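Local coordinates for protein putative uronate isomerase (PDB 4NAR) that belongs to the lactate racemase-like proteins and may interconvert the two enantiomers of lactate, at residues A108-L113 and L137-F142; G161-V166 and M209-I214. All blocks are in the same frame, centred on the assembly; numbering follows the deposited sequence.

Interaction 1 (A108-L113 and L137-F142); sequences AFVGTL and LLFEDF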
# COMPACT_ATOMS: atom_id res chain seq x y z
N ALA A 108 -12.14 17.04 3.03
CA ALA A 108 -11.94 18.32 3.72
C ALA A 108 -10.55 18.85 3.36
O ALA A 108 -9.56 18.11 3.39
CB ALA A 108 -12.08 18.15 5.25
N PHE A 109 -10.49 20.13 3.00
CA PHE A 109 -9.22 20.78 2.77
C PHE A 109 -8.58 21.11 4.12
O PHE A 109 -9.23 21.75 4.97
CB PHE A 109 -9.45 22.07 2.00
CG PHE A 109 -8.19 22.85 1.74
CD1 PHE A 109 -7.23 22.33 0.88
CD2 PHE A 109 -7.97 24.08 2.35
CE1 PHE A 109 -6.06 23.04 0.62
CE2 PHE A 109 -6.80 24.80 2.10
CZ PHE A 109 -5.84 24.28 1.23
N VAL A 110 -7.33 20.71 4.35
CA VAL A 110 -6.71 21.09 5.63
C VAL A 110 -5.60 22.14 5.49
O VAL A 110 -5.23 22.79 6.47
CB VAL A 110 -6.19 19.87 6.48
CG1 VAL A 110 -7.27 18.81 6.63
CG2 VAL A 110 -4.93 19.28 5.88
N GLY A 111 -5.07 22.29 4.28
CA GLY A 111 -3.96 23.20 4.05
C GLY A 111 -3.11 22.75 2.87
O GLY A 111 -3.44 21.76 2.22
N THR A 112 -2.03 23.47 2.59
CA THR A 112 -1.18 23.14 1.45
C THR A 112 0.24 22.80 1.87
O THR A 112 0.72 23.28 2.90
CB THR A 112 -1.08 24.31 0.43
OG1 THR A 112 -0.79 25.52 1.12
CG2 THR A 112 -2.38 24.51 -0.34
N LEU A 113 0.90 21.95 1.08
CA LEU A 113 2.35 21.84 1.12
C LEU A 113 2.93 23.01 0.31
O LEU A 113 2.48 23.28 -0.80
CB LEU A 113 2.81 20.50 0.52
CG LEU A 113 2.37 19.22 1.25
CD1 LEU A 113 2.88 17.97 0.54
CD2 LEU A 113 2.83 19.23 2.70
N LEU A 137 -14.76 12.78 7.34
CA LEU A 137 -15.05 12.03 8.56
C LEU A 137 -14.05 12.26 9.68
O LEU A 137 -14.43 12.31 10.85
CB LEU A 137 -15.19 10.53 8.30
CG LEU A 137 -16.58 9.99 7.96
CD1 LEU A 137 -16.44 8.56 7.44
CD2 LEU A 137 -17.51 10.02 9.17
N LEU A 138 -12.77 12.42 9.33
CA LEU A 138 -11.75 12.73 10.33
C LEU A 138 -12.08 13.90 11.25
O LEU A 138 -11.55 13.97 12.36
CB LEU A 138 -10.40 13.02 9.68
CG LEU A 138 -9.72 11.76 9.15
CD1 LEU A 138 -8.30 12.10 8.73
CD2 LEU A 138 -9.77 10.63 10.19
N PHE A 139 -12.95 14.81 10.80
CA PHE A 139 -13.19 16.06 11.54
C PHE A 139 -14.58 16.20 12.13
O PHE A 139 -14.94 17.28 12.59
CB PHE A 139 -12.83 17.26 10.66
CG PHE A 139 -11.51 17.08 9.96
CD1 PHE A 139 -10.32 17.14 10.69
CD2 PHE A 139 -11.47 16.79 8.61
CE1 PHE A 139 -9.09 16.94 10.06
CE2 PHE A 139 -10.25 16.59 7.97
CZ PHE A 139 -9.05 16.65 8.69
N GLU A 140 -15.35 15.12 12.11
CA GLU A 140 -16.67 15.11 12.74
C GLU A 140 -16.56 14.92 14.25
O GLU A 140 -15.45 14.77 14.78
CB GLU A 140 -17.55 14.03 12.11
CG GLU A 140 -17.29 13.90 10.63
CD GLU A 140 -18.55 13.75 9.82
OE1 GLU A 140 -19.54 13.21 10.38
OE2 GLU A 140 -18.56 14.18 8.64
N ASP A 141 -17.69 14.93 14.95
CA ASP A 141 -17.68 14.86 16.42
C ASP A 141 -17.33 13.46 16.97
O ASP A 141 -18.16 12.83 17.64
CB ASP A 141 -19.02 15.35 17.00
CG ASP A 141 -20.23 14.61 16.41
OD1 ASP A 141 -20.05 13.76 15.51
OD2 ASP A 141 -21.38 14.90 16.84
N PHE A 142 -16.12 12.98 16.72
CA PHE A 142 -15.72 11.70 17.30
C PHE A 142 -14.97 11.88 18.61
O PHE A 142 -14.24 12.85 18.79
CB PHE A 142 -14.89 10.85 16.32
CG PHE A 142 -15.70 10.30 15.18
CD1 PHE A 142 -16.67 9.32 15.41
CD2 PHE A 142 -15.52 10.78 13.88
CE1 PHE A 142 -17.45 8.81 14.36
CE2 PHE A 142 -16.29 10.28 12.81
CZ PHE A 142 -17.26 9.30 13.05
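Phe139 brings ring atoms CD2, CE2 and CZ against Ala108 and Val110, two residues whose side chains leave the same side of strand 107-113, so that a loop ring spans two alternate positions of the strand. The tight part of the contact is small and entirely carbon. Ala108 CB lies 3.6 Å from Phe139 CE2, while Val110 CG1 approaches Phe139 CZ to 3.5 Å; both methyls arrive at a slant to the ring, and the side chains of Val110 and Phe139 cross at roughly a right angle. The ring reaches them because Phe139 CG stands anti to its own carbonyl carbon, beside the backbone N (chi1 -46°). One ring face is taken by the preceding residue, Leu138, whose CB sits 3.8 Å above its centre. Val134 of strand 130-135, Lys213 at the end of helix 198-213 and Ile214 just after it also pack on the ring.

The looser side is the strand's other surface, where Phe109 points away from the loop and is exposed. Substituting an alanine for Phe139 would probably leave both strand methyls without their loop partner and open a gap between the two-stranded sheet and the end of helix 198-213.

No hydrogen bond joins the two segments. Strand 107-113 draws its backbone bonds from strand 130-135 instead, and the loop therefore meets strand 107-113 through the shape of apolar groups alone.

Interaction 2 (G161-V166 and M209-I214); sequences GGLKIV and MIFEKI. With ACT (acetate ion), chain E; SO4 (sulfate ion), chain C.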
# COMPACT_ATOMS: atom_id res chain seq x y z
N GLY A 161 2.23 1.32 6.72
CA GLY A 161 1.87 1.51 8.12
C GLY A 161 2.02 2.94 8.59
O GLY A 161 2.41 3.84 7.82
N GLY A 162 1.74 3.16 9.87
CA GLY A 162 1.72 4.51 10.39
C GLY A 162 0.86 5.45 9.55
O GLY A 162 -0.26 5.10 9.15
N LEU A 163 1.40 6.63 9.26
CA LEU A 163 0.62 7.66 8.56
C LEU A 163 0.27 7.28 7.11
O LEU A 163 -0.50 8.00 6.45
CB LEU A 163 1.34 9.00 8.64
CG LEU A 163 1.38 9.53 10.08
CD1 LEU A 163 2.39 10.68 10.24
CD2 LEU A 163 -0.05 9.96 10.51
N LYS A 164 0.80 6.17 6.61
CA LYS A 164 0.43 5.75 5.27
C LYS A 164 -1.08 5.42 5.20
O LYS A 164 -1.72 5.54 4.15
CB LYS A 164 1.26 4.57 4.76
CG LYS A 164 1.13 4.39 3.23
CD LYS A 164 1.30 2.93 2.78
CE LYS A 164 1.23 2.78 1.23
NZ LYS A 164 -0.17 2.49 0.73
N ILE A 165 -1.65 5.02 6.33
CA ILE A 165 -3.08 4.80 6.38
C ILE A 165 -3.88 6.10 6.19
O ILE A 165 -5.02 6.08 5.73
CB ILE A 165 -3.51 4.09 7.67
CG1 ILE A 165 -4.98 3.66 7.56
CG2 ILE A 165 -3.27 4.98 8.88
CD1 ILE A 165 -5.38 2.56 8.54
N VAL A 166 -3.29 7.25 6.54
CA VAL A 166 -3.97 8.51 6.30
C VAL A 166 -3.74 8.93 4.84
O VAL A 166 -4.69 9.24 4.11
CB VAL A 166 -3.48 9.63 7.25
CG1 VAL A 166 -4.22 10.94 6.95
CG2 VAL A 166 -3.65 9.22 8.71
N MSE A 209 -0.54 18.85 9.54
CA MSE A 209 -1.66 19.78 9.38
C MSE A 209 -3.00 19.08 9.62
O MSE A 209 -3.97 19.70 10.09
CB MSE A 209 -1.62 20.41 7.99
CG MSE A 209 -0.82 21.70 7.90
SE MSE A 209 -0.63 22.22 6.02
CE MSE A 209 0.67 20.86 5.51
N ILE A 210 -3.05 17.79 9.29
CA ILE A 210 -4.25 16.99 9.50
C ILE A 210 -4.49 16.78 10.99
O ILE A 210 -5.58 17.08 11.49
CB ILE A 210 -4.14 15.62 8.77
CG1 ILE A 210 -4.09 15.85 7.25
CG2 ILE A 210 -5.27 14.67 9.16
CD1 ILE A 210 -3.91 14.59 6.44
N PHE A 211 -3.49 16.27 11.71
CA PHE A 211 -3.69 15.95 13.13
C PHE A 211 -3.95 17.17 14.00
O PHE A 211 -4.58 17.07 15.07
CB PHE A 211 -2.56 15.10 13.68
CG PHE A 211 -2.70 13.66 13.31
CD1 PHE A 211 -3.13 12.74 14.25
CD2 PHE A 211 -2.45 13.24 12.01
CE1 PHE A 211 -3.27 11.39 13.90
CE2 PHE A 211 -2.60 11.93 11.65
CZ PHE A 211 -3.01 10.99 12.59
N GLU A 212 -3.48 18.31 13.53
CA GLU A 212 -3.81 19.59 14.15
C GLU A 212 -5.32 19.83 14.17
O GLU A 212 -5.87 20.27 15.18
CB GLU A 212 -3.13 20.71 13.36
CG GLU A 212 -2.19 21.57 14.19
CD GLU A 212 -2.20 23.02 13.73
OE1 GLU A 212 -2.26 23.25 12.49
OE2 GLU A 212 -2.19 23.92 14.59
N LYS A 213 -6.00 19.55 13.05
CA LYS A 213 -7.43 19.84 12.96
C LYS A 213 -8.34 18.76 13.57
O LYS A 213 -9.51 19.02 13.86
CB LYS A 213 -7.82 20.15 11.51
CG LYS A 213 -7.25 21.47 10.98
CD LYS A 213 -7.74 22.66 11.81
CE LYS A 213 -6.57 23.53 12.31
NZ LYS A 213 -6.86 24.16 13.65
N ILE A 214 -7.81 17.56 13.78
CA ILE A 214 -8.57 16.50 14.46
C ILE A 214 -8.74 16.82 15.94
O ILE A 214 -7.75 16.99 16.65
CB ILE A 214 -7.86 15.13 14.36
CG1 ILE A 214 -7.83 14.66 12.91
CG2 ILE A 214 -8.53 14.10 15.30
CD1 ILE A 214 -6.93 13.46 12.70
C ACT E . -1.49 1.08 5.62
O ACT E . -0.37 1.30 5.13
OXT ACT E . -1.46 0.58 6.76
CH3 ACT E . -2.76 1.40 4.88
S SO4 C . -0.71 -0.91 -0.37
O1 SO4 C . -0.18 -0.36 0.89
O2 SO4 C . -2.18 -0.80 -0.38
O3 SO4 C . -0.18 -0.20 -1.55
O4 SO4 C . -0.32 -2.32 -0.44
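Leu163 and Val166, on and just after a short 3-10 turn, meet Ile210 and Phe211 in the last turns of helix 198-213, a loop-to-helix contact in the interior of the domain. Apolar contacts carry all of it. Leu163 CD2 comes obliquely to Phe211 CE2 at 3.4 Å, whereas Val166 CG2 lies at the ring's edge, near its plane. The two valine methyls divide the work: CG1, anti to the backbone N (chi1 180°), meets Ile210 CD1 at 3.7 Å, the two side chains running past each other in opposite senses. Ile214 CD1 sits over one face of the Phe211 ring, and Phe245 of helix 241-259 meets the same ring, with the planes inclined at about 70°.

No hydrogen bond crosses between the segments; Val166 N bonds to Leu163 O within the turn, and Gly162 N to Asn149 OD1 of strand 144-150. Away from the helix contact, the loop helps line an anion-holding pocket, to which Arg41 contributes bonds to both the acetate and the sulfate, ions probably taken from the crystallisation liquor. Gly161 N donates to acetate O at 3.0 Å, and Lys164, its chain bent at the last torsion (chi4 -92°), brings NZ within 2.9 Å of sulfate O1.

Overall arrangement
From the N terminus, the chain runs through strand 107-113 and helix 115-121, returns antiparallel along strand 130-135 and reaches the loop 137-142, where interaction 1 closes the first loop. Strand 144-150 of the mixed sheet follows, and then segment 161-166, from which interaction 2 spans a longer, mostly helical excursion to the end of helix 198-213. The two closures are in series and neither nest nor cross. Their centres lie about 10 Å apart, because the helix end that forms one side of interaction 2 also packs against interaction 1: Val110 CG2 lies 3.8 Å from Ile210 CG1. Helix 198-213 thus joins the strand pair to the loop 161-166, which holds the acetate and sulfate in this crystal.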